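SusD superfamily protein (Bacteroides thetaiotaomicron, PDB 3MCX) is of unknown function but, as a zinc-containing SusD-family protein of the outer membrane, probably binds nutrient molecules such as glycans for uptake by the cell. Local coordinates at residues Ile26-Ile31 / Asn119-Glu124; Ile102-Ile105 / Ser109-Ser112; Tyr144-Gly149 / Ile450-Leu455; Val211-Gly216 / Tyr424-Leu429. All coordinates share one frame; numbering follows the deposited sequence.

In the fold
From the N terminus, helix 21-36 is joined to helix 115-140 by contact 1, which closes a loop of 87 residues. Contact 2 is nested inside that loop, at the turn between helices 81-106 and 115-140, and touches contact 1 where Ile105 packs on Ile121. Further along, residues 144-149 begin a much longer loop, closed by contact 3 at residues 450-455. Contact 4 is nested within it and ties the C-terminal ends of helices 201-214 and 420-426. Thr145 links these two contacts, packing against Asn214 and Arg426. The two pairs follow in series without crossing; the centres of contacts 1 and 4 lie about 30 Å apart.

Contact 1: residues Ile26-Ile31 / Asn119-Glu124; sequences IALNGI and NRIKSE
Leu28 of helix 21-36 lies against Ile121 and Glu124 of helix 115-140 in a buried, near-parallel helix pair of the largely helical SusD fold. The short axes run 10.5 Å apart at an angle of 19°, so the bridging falls to side chains. With its CG turned anti to the backbone nitrogen (chi1 179°), Leu28 reaches straight across and does its touching mostly with one methyl. Leu28 CD2 sits 4.0 Å from Ile121 CG2 and 3.9 Å from Glu124 CB. The side chains of Leu28 and Glu124 cross at about a right angle, and Leu28 CD2 lies 3.5 Å from Glu124 OE1.

Ile121 offers its CG2 branch to Leu28 while also packing on Ile105 of helix 81-106, and Leu101 of that helix touches Leu28, so three helices share the apolar patch. The buried carboxylate is held at both oxygens. OE1 is hydrogen-bonded to Tyr32 OH, and OE2 forms a salt bridge with Arg120 one turn earlier on its own helix. A glutamine in place of Glu124 would probably leave the Arg120 guanidinium without this countercharge, though Glu117 would still face its other end. Arg120 NH2 also bonds to Gln25 OE1, a second polar tie to helix 21-36. In the salt bridge, Arg120 NH1 lies 2.8 Å from Glu124 OE2; the oxygen is in the guanidinium plane, but the nitrogen stands 48° out of the carboxylate plane.

Contact 2: residues Ile102-Ile105 / Ser109-Ser112; sequences IQKI and SIQS
The turn of an alpha-alpha hairpin is built here: Lys104 and Ile105, near the C-terminal end of helix 81-106, meet Ser109 and Ile110 in the loop that leads to helix 115-140. The Lys104 side chain bends at its second torsion (chi2 63°), which swings the outer methylenes and the ammonium over Ser109. Lys104 NZ donates a hydrogen bond to Ser109 OG at 2.7 Å and a weak one to Ser109 O at 3.2 Å, so the ammonium grips the serine by side chain and backbone together. Ser109 was modelled in two conformers, and the shorter bond belongs to the one described; in it OG is also hydrogen-bonded to Ser107 OG.

Nearer the backbone the contact turns apolar. Lys104 CG lies 3.9 Å from Ile110 CG1, and the end of the same isoleucine, CD1, presses on Ile105 CG1 at 3.6 Å. Both pairs of side chains cross at a slant. Ile110 is buried and also touches Ala24 of helix 21-36, while Ile105 continues onto Ile121 and Lys122 of the next helix. A water spans the backbones: it lies 2.9 Å from Ile105 O and accepts from Ile110 N at 3.0 Å, lying between two polar groups that do not meet directly. Beyond Ile110 the chain makes an inverse gamma turn centred on Gln111, whose backbone bonds to Val19. A short connection between successive antiparallel helices, as formed here, is consistent with the TPR-like architecture of SusD proteins.

Contact 3: residues Tyr144-Gly149 / Ile450-Leu455; sequences YTNDKG and IEATDL
Asn146 reaches over to Ala452 and Thr453, joining the loop after helix 115-140 to the loop that follows strand 449-450. Along the latter, Ile450 still belongs to the strand and shares backbone hydrogen bonding with Ile431. Glu451 opens a type I beta turn, its carbonyl oxygen accepting from Asp454 N at 3.0 Å. Ala452, the second residue of this turn, presents its own carbonyl to the asparagine. Asn146 ND2 bonds to Ala452 O at 2.9 Å, and the hydrogen points almost exactly at the acceptor (178°). The oxygen lies in the amide plane of Asn146, yet the nitrogen comes from 38° above the plane of the carbonyl. CG of Asn146 is placed anti to its carbonyl carbon (chi1 -76°), pointing the amide at the Glu451-Asp454 turn. An alanine here would be too short for the span and is likely to leave Ala452 O without this donor and the two loops without this polar link. Thr453, third in the turn, sets its methyl CG2 3.8 Å from Asn146 ND2, beside the bond. Asp454 then turns its CB away from the contact, and its carboxylate forms a salt bridge with Arg456.

Contact 4: residues Val211-Gly216 / Tyr424-Leu429; sequences VYLNMG and YLRNGL
Arg426 has its CG between the backbone nitrogen and the carbonyl carbon (chi1 68°) and then runs extended to NE, which carries the guanidinium alongside Leu213 and Asn214. Leu213 answers with CG anti to its own nitrogen, laying the isobutyl group over one guanidinium face. Leu213 CG is 3.5 Å from Arg426 NE, and Leu213 CD2 is 3.6 Å from Arg426 NH2, toward the rim of the group. Asn214 instead comes to the edge: Arg426 NH1 donates to Asn214 OD1 at 3.0 Å, with the oxygen near the guanidinium plane. Amide and guanidinium are turned 79° against each other, and NH1 stands above the plane of the asparagine carbonyl. A water accepts from Asn214 ND2 at 2.9 Å and, weakly, from Arg426 NH1, closing a small ring of polar contacts in this buried place.

Two carboxylates probably balance the arginine charge and fix its rotation, Asp423 through NH2 and Glu365 through NE. Both segments leave their helices at a glycine with positive phi. Gly216 N bonds back to Leu213 O at 3.0 Å; on the other side Gly428 N reaches Leu425 O at 3.1 Å, and Leu429 N reaches Tyr424 O. The contact thus brings together two helix C-termini, each closed by a Schellman motif, within the helical SusD fold.

Contact 1: residues Ile26-Ile31 / Asn119-Glu124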
loop_
_atom_site.group_PDB
_atom_site.type_symbol
_atom_site.label_atom_id
_atom_site.label_comp_id
_atom_site.label_asym_id
_atom_site.label_seq_id
_atom_site.Cartn_x
_atom_site.Cartn_y
_atom_site.Cartn_z
ATOM N N ILE A 26 20.233 -15.537 2.020
ATOM C CA ILE A 26 19.420 -15.873 3.197
ATOM C C ILE A 26 19.090 -14.611 4.009
ATOM O O ILE A 26 17.942 -14.416 4.412
ATOM C CB ILE A 26 20.108 -16.927 4.077
ATOM C CG1 ILE A 26 20.116 -18.275 3.355
ATOM C CG2 ILE A 26 19.395 -17.025 5.448
ATOM C CD1 ILE A 26 20.949 -19.342 4.047
ATOM N N ALA A 27 20.071 -13.718 4.196
ATOM C CA ALA A 27 19.785 -12.436 4.834
ATOM C C ALA A 27 18.725 -11.629 4.098
ATOM O O ALA A 27 17.828 -11.092 4.712
ATOM C CB ALA A 27 21.089 -11.581 5.021
ATOM N N LEU A 28 18.845 -11.545 2.779
ATOM C CA LEU A 28 17.848 -10.835 1.984
ATOM C C LEU A 28 16.471 -11.514 2.106
ATOM O O LEU A 28 15.458 -10.844 2.253
ATOM C CB LEU A 28 18.304 -10.774 0.538
ATOM C CG LEU A 28 17.357 -10.080 -0.446
ATOM C CD1 LEU A 28 17.025 -8.619 -0.006
ATOM C CD2 LEU A 28 17.904 -10.174 -1.873
ATOM N N ASN A 29 16.461 -12.847 2.049
ATOM C CA ASN A 29 15.182 -13.549 2.224
ATOM C C ASN A 29 14.548 -13.170 3.549
ATOM O O ASN A 29 13.335 -13.019 3.633
ATOM C CB ASN A 29 15.363 -15.059 2.164
ATOM C CG ASN A 29 15.752 -15.558 0.772
ATOM O OD1 ASN A 29 15.614 -14.852 -0.210
ATOM N ND2 ASN A 29 16.179 -16.784 0.701
ATOM N N GLY A 30 15.364 -13.025 4.584
ATOM C CA GLY A 30 14.881 -12.598 5.883
ATOM C C GLY A 30 14.272 -11.210 5.911
ATOM O O GLY A 30 13.320 -10.936 6.634
ATOM N N ILE A 31 14.830 -10.288 5.132
ATOM C CA ILE A 31 14.271 -8.958 5.002
ATOM C C ILE A 31 12.869 -9.010 4.355
ATOM O O ILE A 31 11.923 -8.405 4.849
ATOM C CB ILE A 31 15.242 -8.062 4.167
ATOM C CG1 ILE A 31 16.487 -7.801 5.007
ATOM C CG2 ILE A 31 14.586 -6.749 3.688
ATOM C CD1 ILE A 31 17.643 -7.195 4.240
ATOM N N ASN A 119 25.590 -7.756 -6.562
ATOM C CA ASN A 119 24.959 -6.513 -6.931
ATOM C C ASN A 119 23.439 -6.608 -7.002
ATOM O O ASN A 119 22.720 -5.673 -6.661
ATOM C CB ASN A 119 25.507 -6.026 -8.255
ATOM C CG ASN A 119 25.305 -4.570 -8.430
ATOM O OD1 ASN A 119 25.628 -3.794 -7.535
ATOM N ND2 ASN A 119 24.764 -4.175 -9.575
ATOM N N ARG A 120 22.936 -7.773 -7.406
ATOM C CA ARG A 120 21.492 -7.974 -7.414
ATOM C C ARG A 120 20.921 -7.945 -5.996
ATOM O O ARG A 120 19.937 -7.285 -5.708
ATOM C CB ARG A 120 21.160 -9.332 -8.076
ATOM C CG ARG A 120 19.680 -9.618 -8.052
ATOM C CD ARG A 120 19.279 -11.016 -8.492
ATOM N NE ARG A 120 19.953 -12.060 -7.726
ATOM C CZ ARG A 120 19.611 -12.473 -6.503
ATOM N NH1 ARG A 120 18.605 -11.914 -5.834
ATOM N NH2 ARG A 120 20.331 -13.452 -5.933
ATOM N N ILE A 121 21.575 -8.693 -5.104
ATOM C CA ILE A 121 21.161 -8.715 -3.703
ATOM C C ILE A 121 21.218 -7.310 -3.108
ATOM O O ILE A 121 20.298 -6.880 -2.463
ATOM C CB ILE A 121 22.014 -9.683 -2.898
ATOM C CG1 ILE A 121 21.712 -11.115 -3.358
ATOM C CG2 ILE A 121 21.781 -9.514 -1.381
ATOM C CD1 ILE A 121 22.718 -12.143 -2.880
ATOM N N LYS A 122 22.307 -6.594 -3.394
ATOM C CA LYS A 122 22.421 -5.200 -2.919
ATOM C C LYS A 122 21.298 -4.320 -3.460
ATOM O O LYS A 122 20.713 -3.510 -2.730
ATOM C CB LYS A 122 23.759 -4.646 -3.361
ATOM C CG LYS A 122 24.036 -3.188 -2.997
ATOM C CD LYS A 122 25.356 -2.740 -3.606
ATOM C CE LYS A 122 25.534 -1.266 -3.494
ATOM N NZ LYS A 122 26.751 -0.854 -4.253
ATOM N N SER A 123 20.997 -4.485 -4.740
ATOM C CA SER A 123 19.967 -3.680 -5.371
ATOM C C SER A 123 18.571 -3.940 -4.819
ATOM O O SER A 123 17.782 -3.020 -4.607
ATOM C CB SER A 123 19.969 -3.913 -6.872
ATOM O OG SER A 123 21.187 -3.427 -7.419
ATOM N N GLU A 124 18.239 -5.212 -4.606
ATOM C CA GLU A 124 16.990 -5.539 -3.951
ATOM C C GLU A 124 16.894 -4.963 -2.530
ATOM O O GLU A 124 15.860 -4.429 -2.136
ATOM C CB GLU A 124 16.791 -7.057 -3.950
ATOM C CG GLU A 124 16.579 -7.620 -5.362
ATOM C CD GLU A 124 16.336 -9.112 -5.397
ATOM O OE1 GLU A 124 15.639 -9.616 -4.489
ATOM O OE2 GLU A 124 16.826 -9.764 -6.343
#

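Contact 2: residues Ile102-Ile105 / Ser109-Ser112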
loop_
_atom_site.group_PDB
_atom_site.type_symbol
_atom_site.label_atom_id
_atom_site.label_comp_id
_atom_site.label_asym_id
_atom_site.label_seq_id
_atom_site.Cartn_x
_atom_site.Cartn_y
_atom_site.Cartn_z
ATOM N N ILE A 102 23.723 -4.312 2.969
ATOM C CA ILE A 102 24.422 -3.470 2.006
ATOM C C ILE A 102 25.852 -3.198 2.436
ATOM O O ILE A 102 26.799 -3.346 1.663
ATOM C CB ILE A 102 23.670 -2.152 1.739
ATOM C CG1 ILE A 102 22.310 -2.430 1.051
ATOM C CG2 ILE A 102 24.556 -1.201 0.906
ATOM C CD1 ILE A 102 21.271 -1.318 1.127
ATOM N N GLN A 103 26.044 -2.867 3.712
ATOM C CA GLN A 103 27.383 -2.628 4.211
ATOM C C GLN A 103 28.294 -3.871 4.158
ATOM O O GLN A 103 29.456 -3.787 3.831
ATOM C CB GLN A 103 27.370 -2.042 5.626
ATOM C CG GLN A 103 28.780 -1.777 6.218
ATOM C CD GLN A 103 29.683 -0.804 5.423
ATOM O OE1 GLN A 103 29.144 0.067 4.689
ATOM N NE2 GLN A 103 30.999 -0.933 5.582
ATOM N N LYS A 104 27.729 -5.040 4.505
ATOM C CA LYS A 104 28.484 -6.277 4.418
ATOM C C LYS A 104 28.962 -6.531 2.977
ATOM O O LYS A 104 30.098 -6.902 2.751
ATOM C CB LYS A 104 27.630 -7.454 4.943
ATOM C CG LYS A 104 28.340 -8.763 5.099
ATOM C CD LYS A 104 29.469 -8.680 6.140
ATOM C CE LYS A 104 30.213 -10.023 6.284
ATOM N NZ LYS A 104 31.492 -9.896 7.030
ATOM N N ILE A 105 28.054 -6.335 2.025
ATOM C CA ILE A 105 28.435 -6.483 0.590
ATOM C C ILE A 105 29.546 -5.480 0.193
ATOM O O ILE A 105 30.519 -5.832 -0.405
ATOM C CB ILE A 105 27.188 -6.376 -0.336
ATOM C CG1 ILE A 105 26.213 -7.559 -0.112
ATOM C CG2 ILE A 105 27.632 -6.276 -1.822
ATOM C CD1 ILE A 105 24.866 -7.362 -0.755
ATOM N N SER A 109 33.757 -8.202 2.458
ATOM C CA SER A 109 33.918 -9.287 3.446
ATOM C C SER A 109 32.880 -10.412 3.256
ATOM O O SER A 109 32.511 -11.127 4.204
ATOM C CB SER A 109 33.747 -8.702 4.851
ATOM O OG SER A 109 32.414 -8.266 5.062
ATOM N N ILE A 110 32.339 -10.500 2.054
ATOM C CA ILE A 110 31.582 -11.684 1.618
ATOM C C ILE A 110 32.503 -12.487 0.701
ATOM O O ILE A 110 33.088 -11.959 -0.259
ATOM C CB ILE A 110 30.293 -11.356 0.874
ATOM C CG1 ILE A 110 29.278 -10.678 1.804
ATOM C CG2 ILE A 110 29.669 -12.631 0.260
ATOM C CD1 ILE A 110 28.021 -10.414 1.182
ATOM N N GLN A 111 32.679 -13.765 1.034
ATOM C CA GLN A 111 33.606 -14.630 0.319
ATOM C C GLN A 111 32.974 -15.133 -0.988
ATOM O O GLN A 111 32.635 -16.314 -1.125
ATOM C CB GLN A 111 34.040 -15.780 1.230
ATOM C CG GLN A 111 34.914 -15.308 2.407
ATOM N N SER A 112 32.806 -14.213 -1.941
ATOM C CA SER A 112 32.243 -14.540 -3.252
ATOM C C SER A 112 32.827 -13.611 -4.313
ATOM O O SER A 112 32.981 -12.421 -4.070
ATOM C CB SER A 112 30.712 -14.417 -3.224
ATOM O OG SER A 112 30.157 -14.532 -4.523
HETATM O O HOH W 1 31.506 -8.500 0.049
#

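Contact 3: residues Tyr144-Gly149 / Ile450-Leu455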
loop_
_atom_site.group_PDB
_atom_site.type_symbol
_atom_site.label_atom_id
_atom_site.label_comp_id
_atom_site.label_asym_id
_atom_site.label_seq_id
_atom_site.Cartn_x
_atom_site.Cartn_y
_atom_site.Cartn_z
ATOM N N TYR A 144 3.535 15.127 0.988
ATOM C CA TYR A 144 4.541 15.930 0.287
ATOM C C TYR A 144 3.912 17.103 -0.471
ATOM O O TYR A 144 4.420 18.225 -0.454
ATOM C CB TYR A 144 5.343 15.048 -0.677
ATOM C CG TYR A 144 6.440 15.723 -1.461
ATOM C CD1 TYR A 144 6.135 16.527 -2.540
ATOM C CD2 TYR A 144 7.779 15.538 -1.142
ATOM C CE1 TYR A 144 7.113 17.166 -3.275
ATOM C CE2 TYR A 144 8.773 16.162 -1.878
ATOM C CZ TYR A 144 8.431 16.986 -2.924
ATOM O OH TYR A 144 9.397 17.633 -3.687
ATOM N N THR A 145 2.826 16.814 -1.180
ATOM C CA THR A 145 2.247 17.811 -2.079
ATOM C C THR A 145 1.543 18.954 -1.383
ATOM O O THR A 145 1.174 19.938 -2.019
ATOM C CB THR A 145 1.287 17.147 -3.095
ATOM O OG1 THR A 145 0.384 16.291 -2.404
ATOM C CG2 THR A 145 2.068 16.320 -4.118
ATOM N N ASN A 146 1.359 18.878 -0.073
ATOM C CA ASN A 146 0.832 20.035 0.649
ATOM C C ASN A 146 1.791 21.232 0.630
ATOM O O ASN A 146 1.347 22.368 0.728
ATOM C CB ASN A 146 0.506 19.695 2.114
ATOM C CG ASN A 146 -0.764 18.893 2.295
ATOM O OD1 ASN A 146 -1.382 18.441 1.323
ATOM N ND2 ASN A 146 -1.172 18.731 3.553
ATOM N N ASP A 147 3.096 20.958 0.561
ATOM C CA ASP A 147 4.097 21.970 0.894
ATOM C C ASP A 147 5.494 21.634 0.333
ATOM O O ASP A 147 6.508 21.998 0.935
ATOM C CB ASP A 147 4.162 22.091 2.437
ATOM C CG ASP A 147 4.614 20.797 3.112
ATOM O OD1 ASP A 147 4.663 19.727 2.462
ATOM O OD2 ASP A 147 4.915 20.894 4.336
ATOM N N LYS A 148 5.532 20.917 -0.789
ATOM C CA LYS A 148 6.803 20.440 -1.364
ATOM C C LYS A 148 7.677 19.743 -0.309
ATOM O O LYS A 148 8.884 19.888 -0.282
ATOM C CB LYS A 148 7.558 21.569 -2.053
ATOM C CG LYS A 148 6.776 22.207 -3.249
ATOM C CD LYS A 148 6.708 21.206 -4.424
ATOM C CE LYS A 148 6.005 21.785 -5.688
ATOM N NZ LYS A 148 5.731 20.689 -6.689
ATOM N N GLY A 149 7.027 18.965 0.542
ATOM C CA GLY A 149 7.711 18.202 1.571
ATOM C C GLY A 149 8.436 19.001 2.621
ATOM O O GLY A 149 9.384 18.502 3.237
ATOM N N ILE A 450 -12.308 14.676 6.697
ATOM C CA ILE A 450 -10.861 14.931 6.944
ATOM C C ILE A 450 -10.311 15.693 5.742
ATOM O O ILE A 450 -10.227 15.140 4.659
ATOM C CB ILE A 450 -10.052 13.659 7.196
ATOM C CG1 ILE A 450 -10.718 12.798 8.283
ATOM C CG2 ILE A 450 -8.620 13.969 7.614
ATOM C CD1 ILE A 450 -11.598 11.716 7.666
ATOM N N GLU A 451 -9.901 16.935 5.981
ATOM C CA GLU A 451 -9.174 17.695 4.959
ATOM C C GLU A 451 -7.763 17.167 4.786
ATOM O O GLU A 451 -7.189 16.589 5.710
ATOM C CB GLU A 451 -9.114 19.178 5.314
ATOM C CG GLU A 451 -10.471 19.826 5.474
ATOM C CD GLU A 451 -11.141 20.188 4.155
ATOM O OE1 GLU A 451 -10.709 19.703 3.070
ATOM O OE2 GLU A 451 -12.120 20.969 4.246
ATOM N N ALA A 452 -7.191 17.378 3.587
ATOM C CA ALA A 452 -5.833 16.908 3.279
ATOM C C ALA A 452 -4.740 17.658 4.046
ATOM O O ALA A 452 -3.601 17.201 4.111
ATOM C CB ALA A 452 -5.560 16.990 1.758
ATOM N N THR A 453 -5.128 18.726 4.702
ATOM C CA THR A 453 -4.279 19.521 5.585
ATOM C C THR A 453 -4.558 19.245 7.071
ATOM O O THR A 453 -3.935 19.877 7.927
ATOM C CB THR A 453 -4.487 20.994 5.322
ATOM O OG1 THR A 453 -5.895 21.298 5.350
ATOM C CG2 THR A 453 -3.895 21.378 3.924
ATOM N N ASP A 454 -5.419 18.279 7.374
ATOM C CA ASP A 454 -5.731 17.993 8.779
ATOM C C ASP A 454 -4.464 17.449 9.483
ATOM O O ASP A 454 -3.840 16.534 8.998
ATOM C CB ASP A 454 -6.879 16.983 8.842
ATOM C CG ASP A 454 -7.502 16.866 10.226
ATOM O OD1 ASP A 454 -6.763 16.459 11.168
ATOM O OD2 ASP A 454 -8.731 17.118 10.385
ATOM N N LEU A 455 -4.147 18.040 10.635
ATOM C CA LEU A 455 -2.951 17.626 11.390
ATOM C C LEU A 455 -2.999 16.144 11.679
ATOM O O LEU A 455 -1.930 15.532 11.791
ATOM C CB LEU A 455 -2.768 18.420 12.680
ATOM C CG LEU A 455 -2.670 19.924 12.561
ATOM C CD1 LEU A 455 -2.563 20.552 13.932
ATOM C CD2 LEU A 455 -1.509 20.251 11.657
#

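Contact 4: residues Val211-Gly216 / Tyr424-Leu429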
loop_
_atom_site.group_PDB
_atom_site.type_symbol
_atom_site.label_atom_id
_atom_site.label_comp_id
_atom_site.label_asym_id
_atom_site.label_seq_id
_atom_site.Cartn_x
_atom_site.Cartn_y
_atom_site.Cartn_z
ATOM N N VAL A 211 5.788 6.515 -6.033
ATOM C CA VAL A 211 6.504 7.531 -5.270
ATOM C C VAL A 211 6.440 8.917 -5.936
ATOM O O VAL A 211 6.063 9.924 -5.308
ATOM C CB VAL A 211 7.975 7.080 -4.987
ATOM C CG1 VAL A 211 8.793 8.193 -4.360
ATOM C CG2 VAL A 211 7.975 5.818 -4.143
ATOM N N TYR A 212 6.835 8.974 -7.203
ATOM C CA TYR A 212 6.833 10.244 -7.939
ATOM C C TYR A 212 5.430 10.859 -7.998
ATOM O O TYR A 212 5.258 12.073 -7.871
ATOM C CB TYR A 212 7.361 10.009 -9.339
ATOM C CG TYR A 212 8.866 9.881 -9.493
ATOM C CD1 TYR A 212 9.743 10.800 -8.916
ATOM C CD2 TYR A 212 9.414 8.842 -10.266
ATOM C CE1 TYR A 212 11.129 10.695 -9.112
ATOM C CE2 TYR A 212 10.787 8.747 -10.470
ATOM C CZ TYR A 212 11.639 9.655 -9.888
ATOM O OH TYR A 212 13.007 9.551 -10.105
ATOM N N LEU A 213 4.411 10.039 -8.208
ATOM C CA LEU A 213 3.034 10.546 -8.301
ATOM C C LEU A 213 2.671 11.282 -6.997
ATOM O O LEU A 213 2.091 12.363 -7.027
ATOM C CB LEU A 213 2.036 9.395 -8.590
ATOM C CG LEU A 213 0.576 9.791 -8.835
ATOM C CD1 LEU A 213 0.355 10.771 -10.008
ATOM C CD2 LEU A 213 -0.253 8.509 -9.003
ATOM N N ASN A 214 3.031 10.704 -5.859
ATOM C CA ASN A 214 2.708 11.290 -4.532
ATOM C C ASN A 214 3.622 12.468 -4.193
ATOM O O ASN A 214 3.359 13.206 -3.251
ATOM C CB ASN A 214 2.705 10.198 -3.459
ATOM C CG ASN A 214 1.447 9.393 -3.498
ATOM O OD1 ASN A 214 0.372 9.921 -3.153
ATOM N ND2 ASN A 214 1.537 8.145 -3.988
HETATM N N MSE A 215 4.656 12.688 -4.999
HETATM C CA MSE A 215 5.446 13.925 -4.915
HETATM C C MSE A 215 4.920 14.987 -5.864
HETATM O O MSE A 215 5.466 16.115 -5.889
HETATM C CB MSE A 215 6.881 13.702 -5.346
HETATM C CG MSE A 215 7.687 12.880 -4.481
HETATM SE SE MSE A 215 9.452 12.610 -5.267
HETATM C CE MSE A 215 10.182 13.917 -5.011
ATOM N N GLY A 216 3.925 14.660 -6.691
ATOM C CA GLY A 216 3.462 15.576 -7.727
ATOM C C GLY A 216 4.487 15.764 -8.844
ATOM O O GLY A 216 4.465 16.757 -9.564
ATOM N N TYR A 424 -6.564 10.870 -2.342
ATOM C CA TYR A 424 -7.172 12.086 -1.852
ATOM C C TYR A 424 -6.078 13.070 -1.450
ATOM O O TYR A 424 -6.115 14.240 -1.838
ATOM C CB TYR A 424 -8.039 11.813 -0.624
ATOM C CG TYR A 424 -9.313 11.060 -0.910
ATOM C CD1 TYR A 424 -9.302 9.678 -0.966
ATOM C CD2 TYR A 424 -10.521 11.725 -1.100
ATOM C CE1 TYR A 424 -10.481 8.979 -1.230
ATOM C CE2 TYR A 424 -11.678 11.031 -1.353
ATOM C CZ TYR A 424 -11.655 9.651 -1.376
ATOM O OH TYR A 424 -12.827 8.945 -1.640
ATOM N N LEU A 425 -5.081 12.600 -0.692
ATOM C CA LEU A 425 -4.080 13.506 -0.124
ATOM C C LEU A 425 -3.335 14.260 -1.220
ATOM O O LEU A 425 -3.199 15.493 -1.153
ATOM C CB LEU A 425 -3.112 12.745 0.758
ATOM C CG LEU A 425 -3.707 12.023 1.979
ATOM C CD1 LEU A 425 -2.610 11.310 2.785
ATOM C CD2 LEU A 425 -4.556 12.986 2.848
ATOM N N ARG A 426 -2.823 13.533 -2.213
ATOM C CA ARG A 426 -1.998 14.211 -3.230
ATOM C C ARG A 426 -2.771 15.136 -4.146
ATOM O O ARG A 426 -2.201 15.988 -4.824
ATOM C CB ARG A 426 -1.208 13.217 -4.083
ATOM C CG ARG A 426 -2.035 12.350 -4.986
ATOM C CD ARG A 426 -1.152 11.510 -5.912
ATOM N NE ARG A 426 -2.006 10.543 -6.595
ATOM C CZ ARG A 426 -2.329 9.346 -6.098
ATOM N NH1 ARG A 426 -1.845 8.906 -4.948
ATOM N NH2 ARG A 426 -3.150 8.566 -6.790
ATOM N N ASN A 427 -4.099 14.988 -4.142
ATOM C CA ASN A 427 -4.974 15.851 -4.887
ATOM C C ASN A 427 -5.660 16.939 -4.064
ATOM O O ASN A 427 -6.494 17.686 -4.572
ATOM C CB ASN A 427 -5.968 15.004 -5.688
ATOM C CG ASN A 427 -5.286 14.305 -6.843
ATOM O OD1 ASN A 427 -4.777 15.000 -7.744
ATOM N ND2 ASN A 427 -5.184 12.983 -6.804
ATOM N N GLY A 428 -5.279 17.064 -2.790
ATOM C CA GLY A 428 -5.842 18.083 -1.906
ATOM C C GLY A 428 -7.320 17.929 -1.602
ATOM O O GLY A 428 -8.021 18.909 -1.324
ATOM N N LEU A 429 -7.794 16.697 -1.663
ATOM C CA LEU A 429 -9.226 16.431 -1.581
ATOM C C LEU A 429 -9.617 16.026 -0.178
ATOM O O LEU A 429 -8.919 15.225 0.452
ATOM C CB LEU A 429 -9.600 15.273 -2.507
ATOM C CG LEU A 429 -9.352 15.561 -3.977
ATOM C CD1 LEU A 429 -9.710 14.296 -4.795
ATOM C CD2 LEU A 429 -10.112 16.792 -4.516
HETATM O O HOH W 2 -0.713 6.309 -4.441
#